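Local coordinates for penicillin-binding protein (Bacillus halodurans, PDB 3TG9), which probably binds beta-lactam antibiotics through an active-site serine, in the manner of serine beta-lactamase-family penicillin-binding proteins, at residues G185-L197 / V222-D236. Sequence-based numbering, arbitrary orientation.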
loop_
_atom_site.group_PDB
_atom_site.type_symbol
_atom_site.label_atom_id
_atom_site.label_comp_id
_atom_site.label_asym_id
_atom_site.label_seq_id
_atom_site.Cartn_x
_atom_site.Cartn_y
_atom_site.Cartn_z
ATOM N N GLY B 185 16.528 24.913 -2.519
ATOM C CA GLY B 185 17.410 24.155 -1.653
ATOM C C GLY B 185 16.765 22.999 -0.917
ATOM O O GLY B 185 17.316 22.507 0.064
ATOM N N MET B 186 15.600 22.562 -1.391
ATOM C CA MET B 186 14.855 21.477 -0.757
ATOM C C MET B 186 15.234 20.100 -1.333
ATOM O O MET B 186 14.502 19.551 -2.159
ATOM C CB MET B 186 13.353 21.724 -0.923
ATOM C CG MET B 186 12.893 23.096 -0.408
ATOM S SD MET B 186 11.227 23.572 -0.962
ATOM C CE MET B 186 10.236 22.314 -0.154
ATOM N N HIS B 187 16.358 19.543 -0.885
ATOM C CA HIS B 187 16.876 18.291 -1.444
ATOM C C HIS B 187 16.279 17.033 -0.809
ATOM O O HIS B 187 16.584 15.924 -1.233
ATOM C CB HIS B 187 18.405 18.240 -1.327
ATOM C CG HIS B 187 19.082 19.540 -1.645
ATOM N ND1 HIS B 187 19.292 19.974 -2.936
ATOM C CD2 HIS B 187 19.596 20.496 -0.834
ATOM C CE1 HIS B 187 19.902 21.144 -2.908
ATOM N NE2 HIS B 187 20.101 21.486 -1.647
ATOM N N GLU B 188 15.442 17.203 0.208
ATOM C CA GLU B 188 14.805 16.068 0.862
ATOM C C GLU B 188 13.302 15.986 0.594
ATOM O O GLU B 188 12.566 15.381 1.372
ATOM C CB GLU B 188 15.037 16.129 2.368
ATOM C CG GLU B 188 16.489 16.036 2.784
ATOM C CD GLU B 188 16.632 15.524 4.205
ATOM O OE1 GLU B 188 17.286 16.202 5.021
ATOM O OE2 GLU B 188 16.072 14.443 4.509
ATOM N N SER B 189 12.856 16.580 -0.506
ATOM C CA SER B 189 11.432 16.672 -0.812
ATOM C C SER B 189 11.127 16.091 -2.177
ATOM O O SER B 189 11.989 16.071 -3.055
ATOM C CB SER B 189 10.965 18.137 -0.783
ATOM O OG SER B 189 10.968 18.640 0.538
ATOM N N GLY B 190 9.889 15.634 -2.362
ATOM C CA GLY B 190 9.493 15.041 -3.628
ATOM C C GLY B 190 8.067 14.513 -3.666
ATOM O O GLY B 190 7.355 14.450 -2.651
ATOM N N TYR B 191 7.643 14.140 -4.864
ATOM C CA TYR B 191 6.344 13.526 -5.048
ATOM C C TYR B 191 6.560 12.024 -5.056
ATOM O O TYR B 191 6.692 11.406 -6.112
ATOM C CB TYR B 191 5.701 14.035 -6.336
ATOM C CG TYR B 191 5.368 15.507 -6.254
ATOM C CD1 TYR B 191 4.067 15.924 -6.032
ATOM C CD2 TYR B 191 6.359 16.479 -6.367
ATOM C CE1 TYR B 191 3.749 17.261 -5.940
ATOM C CE2 TYR B 191 6.042 17.834 -6.275
ATOM C CZ TYR B 191 4.732 18.211 -6.061
ATOM O OH TYR B 191 4.382 19.538 -5.950
ATOM N N PHE B 192 6.650 11.456 -3.857
ATOM C CA PHE B 192 6.927 10.037 -3.698
ATOM C C PHE B 192 5.649 9.239 -3.899
ATOM O O PHE B 192 4.553 9.718 -3.584
ATOM C CB PHE B 192 7.496 9.731 -2.306
ATOM C CG PHE B 192 8.687 10.563 -1.933
ATOM C CD1 PHE B 192 9.604 10.950 -2.894
ATOM C CD2 PHE B 192 8.897 10.942 -0.615
ATOM C CE1 PHE B 192 10.703 11.715 -2.553
ATOM C CE2 PHE B 192 9.992 11.710 -0.264
ATOM C CZ PHE B 192 10.896 12.097 -1.230
ATOM N N ALA B 193 5.801 8.026 -4.420
ATOM C CA ALA B 193 4.683 7.114 -4.613
ATOM C C ALA B 193 4.748 6.053 -3.532
ATOM O O ALA B 193 5.831 5.683 -3.096
ATOM C CB ALA B 193 4.745 6.474 -5.990
ATOM N N PHE B 194 3.584 5.569 -3.102
ATOM C CA PHE B 194 3.504 4.640 -1.984
ATOM C C PHE B 194 4.286 3.355 -2.247
ATOM O O PHE B 194 4.811 2.742 -1.316
ATOM C CB PHE B 194 2.042 4.278 -1.688
ATOM C CG PHE B 194 1.260 5.363 -0.995
ATOM C CD1 PHE B 194 1.724 5.931 0.190
ATOM C CD2 PHE B 194 0.043 5.796 -1.512
ATOM C CE1 PHE B 194 1.000 6.921 0.828
ATOM C CE2 PHE B 194 -0.688 6.778 -0.875
ATOM C CZ PHE B 194 -0.212 7.346 0.297
ATOM N N ASP B 195 4.347 2.933 -3.508
ATOM C CA ASP B 195 4.927 1.626 -3.829
ATOM C C ASP B 195 6.421 1.758 -4.093
ATOM O O ASP B 195 7.106 0.774 -4.368
ATOM C CB ASP B 195 4.197 0.947 -4.999
ATOM C CG ASP B 195 4.144 1.819 -6.241
ATOM O OD1 ASP B 195 4.174 3.061 -6.112
ATOM O OD2 ASP B 195 4.073 1.266 -7.352
ATOM N N THR B 196 6.923 2.985 -3.979
ATOM C CA THR B 196 8.350 3.238 -4.109
ATOM C C THR B 196 8.812 4.240 -3.056
ATOM O O THR B 196 9.692 5.055 -3.311
ATOM C CB THR B 196 8.727 3.745 -5.524
ATOM O OG1 THR B 196 8.012 4.950 -5.812
ATOM C CG2 THR B 196 8.372 2.705 -6.591
ATOM N N LEU B 197 8.226 4.163 -1.865
ATOM C CA LEU B 197 8.595 5.078 -0.786
ATOM C C LEU B 197 10.082 4.975 -0.429
ATOM O O LEU B 197 10.587 3.889 -0.145
ATOM C CB LEU B 197 7.751 4.824 0.466
ATOM C CG LEU B 197 6.380 5.485 0.599
ATOM C CD1 LEU B 197 5.898 5.328 2.025
ATOM C CD2 LEU B 197 6.424 6.965 0.212
ATOM N N VAL B 222 -2.040 7.369 -5.502
ATOM C CA VAL B 222 -0.820 6.634 -5.206
ATOM C C VAL B 222 0.373 7.579 -5.123
ATOM O O VAL B 222 1.347 7.297 -4.435
ATOM C CB VAL B 222 -0.570 5.519 -6.242
ATOM C CG1 VAL B 222 -0.528 6.100 -7.641
ATOM C CG2 VAL B 222 0.714 4.741 -5.922
ATOM N N ILE B 223 0.284 8.709 -5.816
ATOM C CA ILE B 223 1.360 9.687 -5.806
ATOM C C ILE B 223 0.734 11.066 -5.713
ATOM O O ILE B 223 -0.393 11.268 -6.154
ATOM C CB ILE B 223 2.262 9.578 -7.063
ATOM C CG1 ILE B 223 3.473 10.512 -6.956
ATOM C CG2 ILE B 223 1.476 9.884 -8.323
ATOM C CD1 ILE B 223 4.459 10.354 -8.107
ATOM N N GLY B 224 1.454 12.004 -5.105
ATOM C CA GLY B 224 0.955 13.354 -4.933
ATOM C C GLY B 224 0.903 14.081 -6.261
ATOM O O GLY B 224 1.505 13.633 -7.243
ATOM N N GLY B 225 0.189 15.202 -6.290
ATOM C CA GLY B 225 -0.000 15.949 -7.514
ATOM C C GLY B 225 -0.188 17.435 -7.269
ATOM O O GLY B 225 0.164 17.954 -6.209
ATOM N N SER B 226 -0.757 18.116 -8.258
ATOM C CA SER B 226 -0.872 19.565 -8.229
ATOM C C SER B 226 -1.897 20.065 -7.209
ATOM O O SER B 226 -1.918 21.250 -6.882
ATOM C CB SER B 226 -1.197 20.094 -9.627
ATOM O OG SER B 226 -2.339 19.444 -10.165
ATOM N N ASP B 227 -2.739 19.167 -6.700
ATOM C CA ASP B 227 -3.714 19.555 -5.684
ATOM C C ASP B 227 -3.362 19.077 -4.272
ATOM O O ASP B 227 -3.921 19.565 -3.289
ATOM C CB ASP B 227 -5.128 19.128 -6.071
ATOM C CG ASP B 227 -5.352 17.641 -5.911
ATOM O OD1 ASP B 227 -4.383 16.851 -6.004
ATOM O OD2 ASP B 227 -6.516 17.261 -5.700
ATOM N N GLY B 228 -2.422 18.143 -4.162
ATOM C CA GLY B 228 -1.975 17.709 -2.855
ATOM C C GLY B 228 -1.087 16.484 -2.866
ATOM O O GLY B 228 -0.873 15.855 -3.903
ATOM N N GLY B 229 -0.542 16.156 -1.701
ATOM C CA GLY B 229 0.119 14.881 -1.521
ATOM C C GLY B 229 1.633 14.855 -1.646
ATOM O O GLY B 229 2.218 13.771 -1.599
ATOM N N ALA B 230 2.273 16.013 -1.811
ATOM C CA ALA B 230 3.736 16.045 -1.875
ATOM C C ALA B 230 4.348 15.779 -0.501
ATOM O O ALA B 230 3.665 15.887 0.522
ATOM C CB ALA B 230 4.229 17.366 -2.427
ATOM N N TYR B 231 5.631 15.419 -0.487
ATOM C CA TYR B 231 6.347 15.122 0.753
ATOM C C TYR B 231 7.452 16.143 0.988
ATOM O O TYR B 231 8.132 16.544 0.052
ATOM C CB TYR B 231 6.985 13.735 0.697
ATOM C CG TYR B 231 6.020 12.551 0.762
ATOM C CD1 TYR B 231 5.824 11.855 1.952
ATOM C CD2 TYR B 231 5.331 12.118 -0.365
ATOM C CE1 TYR B 231 4.957 10.770 2.028
ATOM C CE2 TYR B 231 4.451 11.013 -0.302
ATOM C CZ TYR B 231 4.278 10.348 0.898
ATOM O OH TYR B 231 3.433 9.260 0.987
ATOM N N VAL B 232 7.627 16.561 2.236
ATOM C CA VAL B 232 8.756 17.400 2.606
ATOM C C VAL B 232 9.155 17.055 4.024
ATOM O O VAL B 232 8.420 16.360 4.726
ATOM C CB VAL B 232 8.399 18.907 2.577
ATOM C CG1 VAL B 232 7.927 19.331 1.192
ATOM C CG2 VAL B 232 7.352 19.218 3.628
ATOM N N THR B 233 10.328 17.540 4.429
ATOM C CA THR B 233 10.719 17.578 5.832
ATOM C C THR B 233 10.364 18.970 6.348
ATOM O O THR B 233 10.225 19.902 5.556
ATOM C CB THR B 233 12.235 17.404 5.991
ATOM O OG1 THR B 233 12.903 18.459 5.289
ATOM C CG2 THR B 233 12.696 16.055 5.434
ATOM N N ALA B 234 10.224 19.114 7.665
ATOM C CA ALA B 234 9.881 20.404 8.267
ATOM C C ALA B 234 10.808 21.510 7.786
ATOM O O ALA B 234 10.359 22.611 7.439
ATOM C CB ALA B 234 9.917 20.312 9.791
ATOM N N GLU B 235 12.105 21.217 7.770
ATOM C CA GLU B 235 13.103 22.213 7.412
ATOM C C GLU B 235 13.132 22.535 5.917
ATOM O O GLU B 235 13.409 23.665 5.538
ATOM C CB GLU B 235 14.495 21.811 7.912
ATOM C CG GLU B 235 15.521 22.907 7.705
ATOM C CD GLU B 235 16.832 22.638 8.425
ATOM O OE1 GLU B 235 17.031 21.495 8.900
ATOM O OE2 GLU B 235 17.660 23.578 8.508
ATOM N N ASP B 236 12.850 21.556 5.063
ATOM C CA ASP B 236 12.622 21.868 3.655
ATOM C C ASP B 236 11.388 22.790 3.480
ATOM O O ASP B 236 11.332 23.586 2.547
ATOM C CB ASP B 236 12.461 20.593 2.818
ATOM C CG ASP B 236 13.780 20.097 2.226
ATOM O OD1 ASP B 236 14.854 20.582 2.647
ATOM O OD2 ASP B 236 13.742 19.229 1.327
HETATM O O HOH W 1 17.164 19.704 1.684
HETATM O O HOH W 2 1.857 20.239 -5.807
HETATM O O HOH W 3 3.717 12.495 -3.410
HETATM O O HOH W 4 2.371 8.923 -1.703
#
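The carboxylate of D236, in the first turn of helix 234-245, reaches into the type I turn M186-S189 and is gripped there. Its OD2 takes the backbone N of E188 at 2.9 Å on the syn side, and S189 OG, with chi1 at -70° placing it beside its own backbone N, donates to the anti lone pair of the same OD2, also at 2.9 Å. OD1 turns to a water that also bridges G185 O and H187 N; with the two bonds to OD2, this limits the rotation of the group. T233, at the N-cap, accepts D236 N on OG1, a capping bond that holds the backbone from which the carboxylate projects.

Further along, G190 and Y231 form an antiparallel hydrogen-bonded pair, and the aromatic rings sort themselves round it. Y231 lies beside F192 with the planes 29° apart, but the rings are slid so that they barely overlap; F192 CD2 comes 3.6 Å from Y231 CG. The phenol OH of Y231 stops 3.4 Å from F194 CE1 and bonds a water that donates to F192 O. The Y191 ring takes A230 CB over one face, 3.9 Å from the centroid, while its OH reaches G225 O through another water. At the far end, F194 N donates to V222 O.

This mostly buried seam ties the loop after helix 172-182 to the chain leading into helix 234-245. M186 and Y191 pack on helix 172-182, strand 231-232 pairs with strand 51-52, and F194 and V222 meet Y218 of the second subunit.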